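Local coordinates for protein ATP-dependent protease (PDB 7CAY) that is of uncertain function but resembles the N-terminal domain of Lon protease and probably binds protein substrates, at residues A[6-11]-A[43-48]; A[67-72]-A[88-93]; A[94-99]-A[109-114]. All coordinates share one frame; numbering follows the deposited sequence.

Interaction 1: residues A[6-11]-A[43-48]; sequences TSLPLF and GSSFGV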
loop_
_atom_site.group_PDB
_atom_site.type_symbol
_atom_site.label_atom_id
_atom_site.label_comp_id
_atom_site.label_asym_id
_atom_site.label_seq_id
_atom_site.Cartn_x
_atom_site.Cartn_y
_atom_site.Cartn_z
ATOM N N THR A 6 13.660 8.870 6.227
ATOM C CA THR A 6 13.188 8.262 7.462
ATOM C C THR A 6 13.374 6.753 7.391
ATOM O O THR A 6 13.075 6.131 6.368
ATOM C CB THR A 6 11.704 8.603 7.714
ATOM O OG1 THR A 6 11.595 9.931 8.245
ATOM C CG2 THR A 6 11.066 7.617 8.682
ATOM N N SER A 7 13.883 6.172 8.476
ATOM C CA SER A 7 13.975 4.721 8.589
ATOM C C SER A 7 12.612 4.168 8.987
ATOM O O SER A 7 12.044 4.576 10.006
ATOM C CB SER A 7 15.042 4.328 9.609
ATOM N N LEU A 8 12.084 3.243 8.186
ATOM C CA LEU A 8 10.750 2.705 8.399
ATOM C C LEU A 8 10.805 1.182 8.367
ATOM O O LEU A 8 11.388 0.603 7.433
ATOM C CB LEU A 8 9.776 3.227 7.333
ATOM C CG LEU A 8 8.291 2.901 7.507
ATOM C CD1 LEU A 8 7.696 3.691 8.665
ATOM C CD2 LEU A 8 7.529 3.174 6.219
ATOM N N PRO A 9 10.228 0.499 9.356
ATOM C CA PRO A 9 10.172 -0.966 9.305
ATOM C C PRO A 9 9.238 -1.440 8.202
ATOM O O PRO A 9 8.135 -0.915 8.029
ATOM C CB PRO A 9 9.640 -1.355 10.691
ATOM C CG PRO A 9 9.846 -0.136 11.548
ATOM C CD PRO A 9 9.699 1.029 10.623
ATOM N N LEU A 10 9.683 -2.449 7.460
ATOM C CA LEU A 10 8.968 -2.937 6.289
ATOM C C LEU A 10 8.437 -4.340 6.545
ATOM O O LEU A 10 9.183 -5.222 6.984
ATOM C CB LEU A 10 9.876 -2.932 5.057
ATOM C CG LEU A 10 10.624 -1.626 4.772
ATOM C CD1 LEU A 10 11.383 -1.720 3.455
ATOM C CD2 LEU A 10 9.678 -0.439 4.771
ATOM N N PHE A 11 7.147 -4.542 6.267
ATOM C CA PHE A 11 6.495 -5.841 6.384
ATOM C C PHE A 11 6.330 -6.462 5.008
ATOM O O PHE A 11 5.780 -5.816 4.103
ATOM C CB PHE A 11 5.133 -5.707 7.060
ATOM C CG PHE A 11 5.200 -5.716 8.561
ATOM C CD1 PHE A 11 6.081 -4.886 9.232
ATOM C CD2 PHE A 11 4.378 -6.553 9.301
ATOM C CE1 PHE A 11 6.146 -4.891 10.612
ATOM C CE2 PHE A 11 4.436 -6.559 10.685
ATOM C CZ PHE A 11 5.322 -5.727 11.340
ATOM N N GLY A 43 4.404 4.896 18.702
ATOM C CA GLY A 43 3.542 5.625 17.804
ATOM C C GLY A 43 4.018 5.659 16.368
ATOM O O GLY A 43 3.235 6.012 15.478
ATOM N N SER A 44 5.277 5.306 16.119
ATOM C CA SER A 44 5.788 5.255 14.757
ATOM C C SER A 44 5.115 4.123 13.994
ATOM O O SER A 44 4.851 3.050 14.543
ATOM C CB SER A 44 7.304 5.059 14.759
ATOM O OG SER A 44 7.644 3.682 14.784
ATOM N N SER A 45 4.832 4.370 12.720
ATOM C CA SER A 45 4.151 3.395 11.889
ATOM C C SER A 45 5.165 2.463 11.228
ATOM O O SER A 45 6.374 2.544 11.461
ATOM C CB SER A 45 3.296 4.103 10.839
ATOM O OG SER A 45 4.102 4.905 9.990
ATOM N N PHE A 46 4.659 1.557 10.398
ATOM C CA PHE A 46 5.485 0.736 9.528
ATOM C C PHE A 46 4.853 0.717 8.141
ATOM O O PHE A 46 3.801 1.323 7.906
ATOM C CB PHE A 46 5.669 -0.680 10.095
ATOM C CG PHE A 46 4.393 -1.464 10.226
ATOM C CD1 PHE A 46 3.647 -1.408 11.391
ATOM C CD2 PHE A 46 3.954 -2.278 9.193
ATOM C CE1 PHE A 46 2.479 -2.139 11.517
ATOM C CE2 PHE A 46 2.787 -3.008 9.313
ATOM C CZ PHE A 46 2.047 -2.937 10.477
ATOM N N GLY A 47 5.505 0.019 7.211
ATOM C CA GLY A 47 5.060 -0.009 5.838
ATOM C C GLY A 47 4.937 -1.426 5.315
ATOM O O GLY A 47 5.474 -2.377 5.882
ATOM N N VAL A 48 4.213 -1.548 4.207
ATOM C CA VAL A 48 3.990 -2.822 3.530
ATOM C C VAL A 48 4.631 -2.741 2.153
ATOM O O VAL A 48 4.310 -1.843 1.364
ATOM C CB VAL A 48 2.495 -3.156 3.423
ATOM C CG1 VAL A 48 2.251 -4.113 2.272
ATOM C CG2 VAL A 48 1.993 -3.743 4.730
#
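Phe11 and Phe46 stack their rings where residues 6-11 run beside residues 43-48. The ring centroids are 4.1 Å apart and the planes are tilted by 26°. Phe46 CE2 sits over the centre of the Phe11 ring, while Phe11 CE1 lies over the Phe46 ring, offset toward its rim. Phe46 CG stands between its own backbone N and carbonyl carbon (chi1 62°), where it lies 3.9 Å from Phe11 CD1. Tyr32 meets the Phe11 ring as well, and Leu35 and Val36 of helix 30-42 touch its side chain.

Two backbone hydrogen bonds join the strands. Gly47 N donates to Pro9 O at 2.9 Å. Phe11 N donates to Gly47 O at 2.8 Å. Gly47 therefore uses both its N-H and its carbonyl on one neighbour. Ser45 OG turns to Glu69, to which it is hydrogen-bonded.

Side-chain packing completes the contact. Leu8 CG is anti to the backbone N (chi1 -173°), and its CD2 lies against Gly47 CA at 4.0 Å. Leu8 CD1 reaches the carbonyl of Ser45, and Pro9 CB meets Phe46 CB at 4.1 Å.

The pairs Leu10-Gly47 and Phe11-Val48 are parallel. Strands 6-13 and 47-51, with helix 30-42 between them in the chain, make this the parallel strand pair of the mixed sheet in a Lon substrate-binding domain.

Interaction 2: residues A[67-72]-A[88-93]; sequences GTEVRI and RGTRRF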
loop_
_atom_site.group_PDB
_atom_site.type_symbol
_atom_site.label_atom_id
_atom_site.label_comp_id
_atom_site.label_asym_id
_atom_site.label_seq_id
_atom_site.Cartn_x
_atom_site.Cartn_y
_atom_site.Cartn_z
ATOM N N GLY A 67 6.604 1.171 -1.540
ATOM C CA GLY A 67 5.749 0.574 -0.535
ATOM C C GLY A 67 4.694 1.560 -0.076
ATOM O O GLY A 67 4.655 2.707 -0.522
ATOM N N THR A 68 3.840 1.094 0.835
ATOM C CA THR A 68 2.711 1.882 1.318
ATOM C C THR A 68 2.708 1.885 2.839
ATOM O O THR A 68 2.693 0.820 3.464
ATOM C CB THR A 68 1.386 1.330 0.787
ATOM O OG1 THR A 68 1.431 1.255 -0.643
ATOM C CG2 THR A 68 0.245 2.227 1.196
ATOM N N GLU A 69 2.718 3.078 3.429
ATOM C CA GLU A 69 2.593 3.196 4.874
ATOM C C GLU A 69 1.194 2.783 5.315
ATOM O O GLU A 69 0.206 3.048 4.625
ATOM C CB GLU A 69 2.883 4.630 5.319
ATOM C CG GLU A 69 2.949 4.806 6.828
ATOM C CD GLU A 69 3.018 6.260 7.248
ATOM O OE1 GLU A 69 2.243 7.079 6.705
ATOM O OE2 GLU A 69 3.854 6.586 8.118
ATOM N N VAL A 70 1.111 2.131 6.471
ATOM C CA VAL A 70 -0.156 1.623 6.982
ATOM C C VAL A 70 -0.560 2.410 8.217
ATOM O O VAL A 70 0.281 2.919 8.969
ATOM C CB VAL A 70 -0.092 0.113 7.305
ATOM C CG1 VAL A 70 0.373 -0.677 6.095
ATOM C CG2 VAL A 70 0.814 -0.146 8.500
ATOM N N ARG A 71 -1.870 2.521 8.411
ATOM C CA ARG A 71 -2.458 2.942 9.673
ATOM C C ARG A 71 -3.181 1.746 10.272
ATOM O O ARG A 71 -3.981 1.096 9.591
ATOM C CB ARG A 71 -3.430 4.109 9.483
ATOM C CG ARG A 71 -4.102 4.540 10.777
ATOM C CD ARG A 71 -5.099 5.669 10.579
ATOM N NE ARG A 71 -6.264 5.257 9.801
ATOM C CZ ARG A 71 -6.631 5.812 8.649
ATOM N NH1 ARG A 71 -5.926 6.815 8.139
ATOM N NH2 ARG A 71 -7.709 5.371 8.012
ATOM N N ILE A 72 -2.889 1.446 11.537
ATOM C CA ILE A 72 -3.490 0.294 12.204
ATOM C C ILE A 72 -4.899 0.706 12.620
ATOM O O ILE A 72 -5.083 1.444 13.592
ATOM C CB ILE A 72 -2.661 -0.180 13.401
ATOM C CG1 ILE A 72 -1.175 0.118 13.188
ATOM C CG2 ILE A 72 -2.857 -1.670 13.620
ATOM C CD1 ILE A 72 -0.543 -0.657 12.053
ATOM N N ARG A 88 -4.766 -0.105 6.683
ATOM C CA ARG A 88 -5.213 0.716 5.567
ATOM C C ARG A 88 -4.032 1.495 5.008
ATOM O O ARG A 88 -3.191 1.997 5.761
ATOM C CB ARG A 88 -6.328 1.684 5.981
ATOM C CG ARG A 88 -6.994 2.389 4.807
ATOM C CD ARG A 88 -8.008 3.413 5.279
ATOM N NE ARG A 88 -9.064 2.810 6.086
ATOM C CZ ARG A 88 -10.216 2.362 5.597
ATOM N NH1 ARG A 88 -10.464 2.446 4.296
ATOM N NH2 ARG A 88 -11.122 1.830 6.407
ATOM N N GLY A 89 -3.977 1.591 3.680
ATOM C CA GLY A 89 -2.859 2.255 3.024
ATOM C C GLY A 89 -2.949 3.770 3.127
ATOM O O GLY A 89 -3.954 4.376 2.737
ATOM N N THR A 90 -1.878 4.388 3.644
ATOM C CA THR A 90 -1.806 5.832 3.787
ATOM C C THR A 90 -0.797 6.345 2.766
ATOM O O THR A 90 -1.100 6.356 1.560
ATOM C CB THR A 90 -1.461 6.219 5.230
ATOM O OG1 THR A 90 -0.184 5.667 5.580
ATOM C CG2 THR A 90 -2.512 5.683 6.188
ATOM N N ARG A 91 0.401 6.749 3.175
ATOM C CA ARG A 91 1.347 7.382 2.266
ATOM C C ARG A 91 2.200 6.353 1.536
ATOM O O ARG A 91 2.466 5.260 2.044
ATOM C CB ARG A 91 2.258 8.347 3.022
ATOM C CG ARG A 91 1.549 9.535 3.642
ATOM C CD ARG A 91 2.523 10.351 4.472
ATOM N NE ARG A 91 3.105 9.556 5.549
ATOM C CZ ARG A 91 4.096 9.970 6.332
ATOM N NH1 ARG A 91 4.626 11.172 6.157
ATOM N NH2 ARG A 91 4.562 9.178 7.289
ATOM N N ARG A 92 2.635 6.721 0.334
ATOM C CA ARG A 92 3.569 5.911 -0.433
ATOM C C ARG A 92 4.995 6.379 -0.182
ATOM O O ARG A 92 5.249 7.563 0.056
ATOM C CB ARG A 92 3.258 5.984 -1.928
ATOM C CG ARG A 92 1.923 5.391 -2.319
ATOM C CD ARG A 92 1.590 5.699 -3.769
ATOM N NE ARG A 92 1.698 7.127 -4.054
ATOM C CZ ARG A 92 2.622 7.668 -4.840
ATOM N NH1 ARG A 92 3.521 6.904 -5.440
ATOM N NH2 ARG A 92 2.641 8.978 -5.033
ATOM N N PHE A 93 5.931 5.434 -0.238
ATOM C CA PHE A 93 7.332 5.746 -0.008
ATOM C C PHE A 93 8.199 4.997 -1.009
ATOM O O PHE A 93 7.759 4.045 -1.658
ATOM C CB PHE A 93 7.766 5.407 1.426
ATOM C CG PHE A 93 7.498 3.987 1.828
ATOM C CD1 PHE A 93 8.387 2.975 1.497
ATOM C CD2 PHE A 93 6.369 3.662 2.559
ATOM C CE1 PHE A 93 8.146 1.667 1.875
ATOM C CE2 PHE A 93 6.123 2.356 2.942
ATOM C CZ PHE A 93 7.013 1.359 2.600
#
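Glu69 and Arg91 lie side by side and form a two-point salt bridge. Arg91 grips the carboxylate side-on: NE donates to Glu69 OE1 at 2.9 Å and NH2 to Glu69 OE2 at 2.8 Å. The carboxylate and guanidinium planes are 33° apart. NH2 meets OE2 on its syn side, 32° out of the carboxylate plane, whereas NE comes to OE1 from above that plane. Thr90 OG1 donates to Glu69 OE1 at 3.0 Å, from the opposite face of the plane and on the anti side. Glu69 CG is anti to the backbone N (chi1 -173°), and the extended chain beyond it carries the carboxylate out beside the Arg91 side chain.

The backbones hold these groups in place. Glu69 N donates to Arg91 O at 2.6 Å and Thr90 N to Glu69 O at 2.7 Å. A beta bulge between Thr68 and Val70 shifts the antiparallel register by one. At one end Gly67 pairs with Phe93, and its CA lies 3.8 Å from the centroid of the Phe93 ring, over the face. At the other end Arg71 NH2 comes 3.5 Å from Arg88 NE, and both bridge to Glu73.

Farther out, Ser45 bonds Glu69 OE2 and Trp112 makes a cation-pi contact with Arg91. The buried carboxylate thus has donors on both oxygens. Together with the arginine charge, they would favour its ionised form, while Glu73 probably eases the repulsion between Arg71 and Arg88.

Interaction 3: residues A[94-99]-A[109-114]; sequences RVQRSR and EVSWCE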
loop_
_atom_site.group_PDB
_atom_site.type_symbol
_atom_site.label_atom_id
_atom_site.label_comp_id
_atom_site.label_asym_id
_atom_site.label_seq_id
_atom_site.Cartn_x
_atom_site.Cartn_y
_atom_site.Cartn_z
ATOM N N ARG A 94 9.445 5.451 -1.124
ATOM C CA ARG A 94 10.460 4.802 -1.941
ATOM C C ARG A 94 11.554 4.260 -1.030
ATOM O O ARG A 94 12.020 4.967 -0.131
ATOM C CB ARG A 94 11.058 5.777 -2.957
ATOM C CG ARG A 94 10.034 6.639 -3.661
ATOM C CD ARG A 94 10.641 7.368 -4.850
ATOM N NE ARG A 94 9.701 8.313 -5.446
ATOM C CZ ARG A 94 9.718 9.623 -5.224
ATOM N NH1 ARG A 94 8.820 10.405 -5.806
ATOM N NH2 ARG A 94 10.638 10.150 -4.426
ATOM N N VAL A 95 11.960 3.014 -1.262
ATOM C CA VAL A 95 13.018 2.392 -0.467
ATOM C C VAL A 95 14.352 2.806 -1.084
ATOM O O VAL A 95 14.763 2.269 -2.113
ATOM C CB VAL A 95 12.873 0.868 -0.403
ATOM C CG1 VAL A 95 13.848 0.288 0.605
ATOM C CG2 VAL A 95 11.443 0.479 -0.046
ATOM N N GLN A 96 15.028 3.777 -0.461
ATOM C CA GLN A 96 16.352 4.174 -0.933
ATOM C C GLN A 96 17.354 3.043 -0.743
ATOM O O GLN A 96 18.178 2.776 -1.627
ATOM C CB GLN A 96 16.822 5.429 -0.198
ATOM C CG GLN A 96 15.801 6.556 -0.164
ATOM C CD GLN A 96 15.973 7.544 -1.303
ATOM O OE1 GLN A 96 14.994 8.039 -1.860
ATOM N NE2 GLN A 96 17.223 7.844 -1.648
ATOM N N ARG A 97 17.296 2.377 0.406
ATOM C CA ARG A 97 18.116 1.212 0.692
ATOM C C ARG A 97 17.499 0.496 1.885
ATOM O O ARG A 97 16.770 1.098 2.679
ATOM C CB ARG A 97 19.578 1.597 0.961
ATOM C CG ARG A 97 19.772 2.563 2.114
ATOM C CD ARG A 97 21.081 3.336 1.987
ATOM N NE ARG A 97 20.996 4.417 1.006
ATOM C CZ ARG A 97 21.612 4.418 -0.174
ATOM N NH1 ARG A 97 22.375 3.393 -0.531
ATOM N NH2 ARG A 97 21.470 5.451 -0.995
ATOM N N SER A 98 17.784 -0.800 1.993
ATOM C CA SER A 98 17.196 -1.617 3.043
ATOM C C SER A 98 18.247 -2.542 3.638
ATOM O O SER A 98 19.149 -3.008 2.936
ATOM C CB SER A 98 16.011 -2.438 2.513
ATOM O OG SER A 98 16.368 -3.170 1.354
ATOM N N ARG A 99 18.126 -2.793 4.940
ATOM C CA ARG A 99 18.974 -3.730 5.661
ATOM C C ARG A 99 18.085 -4.709 6.413
ATOM O O ARG A 99 16.876 -4.506 6.551
ATOM C CB ARG A 99 19.923 -3.008 6.628
ATOM N N GLU A 109 15.625 2.634 4.755
ATOM C CA GLU A 109 15.710 4.086 4.669
ATOM C C GLU A 109 14.844 4.554 3.506
ATOM O O GLU A 109 15.156 4.278 2.342
ATOM C CB GLU A 109 17.160 4.521 4.488
ATOM C CG GLU A 109 18.078 4.105 5.621
ATOM C CD GLU A 109 19.404 4.841 5.585
ATOM O OE1 GLU A 109 19.635 5.602 4.619
ATOM O OE2 GLU A 109 20.213 4.667 6.525
ATOM N N VAL A 110 13.756 5.255 3.813
ATOM C CA VAL A 110 12.745 5.576 2.818
ATOM C C VAL A 110 12.607 7.086 2.690
ATOM O O VAL A 110 12.895 7.843 3.621
ATOM C CB VAL A 110 11.377 4.936 3.156
ATOM C CG1 VAL A 110 11.526 3.444 3.431
ATOM C CG2 VAL A 110 10.727 5.640 4.337
ATOM N N SER A 111 12.168 7.517 1.510
ATOM C CA SER A 111 11.782 8.897 1.254
ATOM C C SER A 111 10.322 8.912 0.827
ATOM O O SER A 111 9.913 8.117 -0.027
ATOM C CB SER A 111 12.663 9.541 0.178
ATOM O OG SER A 111 12.445 8.944 -1.089
ATOM N N TRP A 112 9.541 9.807 1.421
ATOM C CA TRP A 112 8.107 9.824 1.184
ATOM C C TRP A 112 7.781 10.482 -0.154
ATOM O O TRP A 112 8.539 11.303 -0.676
ATOM C CB TRP A 112 7.384 10.553 2.317
ATOM C CG TRP A 112 7.671 9.973 3.665
ATOM C CD1 TRP A 112 8.541 10.460 4.597
ATOM C CD2 TRP A 112 7.097 8.788 4.231
ATOM N NE1 TRP A 112 8.539 9.657 5.711
ATOM C CE2 TRP A 112 7.662 8.623 5.512
ATOM C CE3 TRP A 112 6.159 7.854 3.781
ATOM C CZ2 TRP A 112 7.319 7.562 6.348
ATOM C CZ3 TRP A 112 5.819 6.801 4.612
ATOM C CH2 TRP A 112 6.398 6.664 5.882
ATOM N N CYS A 113 6.632 10.106 -0.705
ATOM C CA CYS A 113 6.162 10.654 -1.967
ATOM C C CYS A 113 5.237 11.840 -1.725
ATOM O O CYS A 113 4.700 12.029 -0.631
ATOM C CB CYS A 113 5.427 9.588 -2.779
ATOM S SG CYS A 113 6.371 8.087 -3.067
ATOM N N GLU A 114 5.058 12.645 -2.766
ATOM C CA GLU A 114 4.095 13.733 -2.688
ATOM C C GLU A 114 2.694 13.155 -2.512
ATOM O O GLU A 114 2.335 12.182 -3.189
ATOM C CB GLU A 114 4.152 14.603 -3.943
#
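Arg94 and Val95 pair antiparallel with Ser111 and Val110, and where the chain turns a corner at Gln96 a classic beta bulge sets both Gln96 and Arg97 against Glu109, whose O accepts from Gln96 N at 2.9 Å and, weakly, from Arg97 N at 3.5 Å.

Ser111 OG donates to Gln96 OE1 at 2.8 Å, tilted 25° from the plane of the amide carbonyl. Gln96 is bent at chi2 (-93°), a turn that lays CD back toward Ser111. Its CB and CG meanwhile pack against the carbonyl oxygen of Glu109.

Arg94 stretches out from CG to NE. Cys113 SG lies over one face of its guanidinium, 3.9 Å above the plane and toward the rim; Arg94 CG also touches this sulphur. The charged end is salt-bridged through NH1 to Asp179.

Arg97 and Glu109 cross obliquely, with guanidinium and carboxylate planes 77° apart. Their charged atoms do not join: Arg97 NE and Glu109 OE1 are 4.0 Å apart, while Arg97 CD and CG pass near the same oxygen. On the other face Val110 packs on Leu8 and Phe93, and Val95 on Leu10.

The one side-chain hydrogen bond across this pair is thus the neutral one from Ser111 to Gln96. Arg97 and Glu109 lie beyond salt-bridge range, so their attraction is probably only a general electrostatic one, and the charge of Arg94 is met by Asp179.

How the interactions relate
The three contacts belong to one mixed sheet, and they follow each other along the chain without overlap. Interaction 1 closes first, then the hairpin of interaction 2, then that of interaction 3; the last two share strand 83-100. Centres of interactions 1 and 2 are about 9 Å apart, those of 1 and 3 about 10 Å, and those of 2 and 3 about 13 Å. Probable backbone hydrogen bonds join each pair: Val48 to Thr68, Thr6 to Val110, and Arg92 to Cys113. Trp112 of interaction 3 packs on Leu8 of interaction 1 and meets Glu69 and Arg91 of interaction 2. The three contacts thus join neighbouring strands of one sheet within the substrate-binding domain.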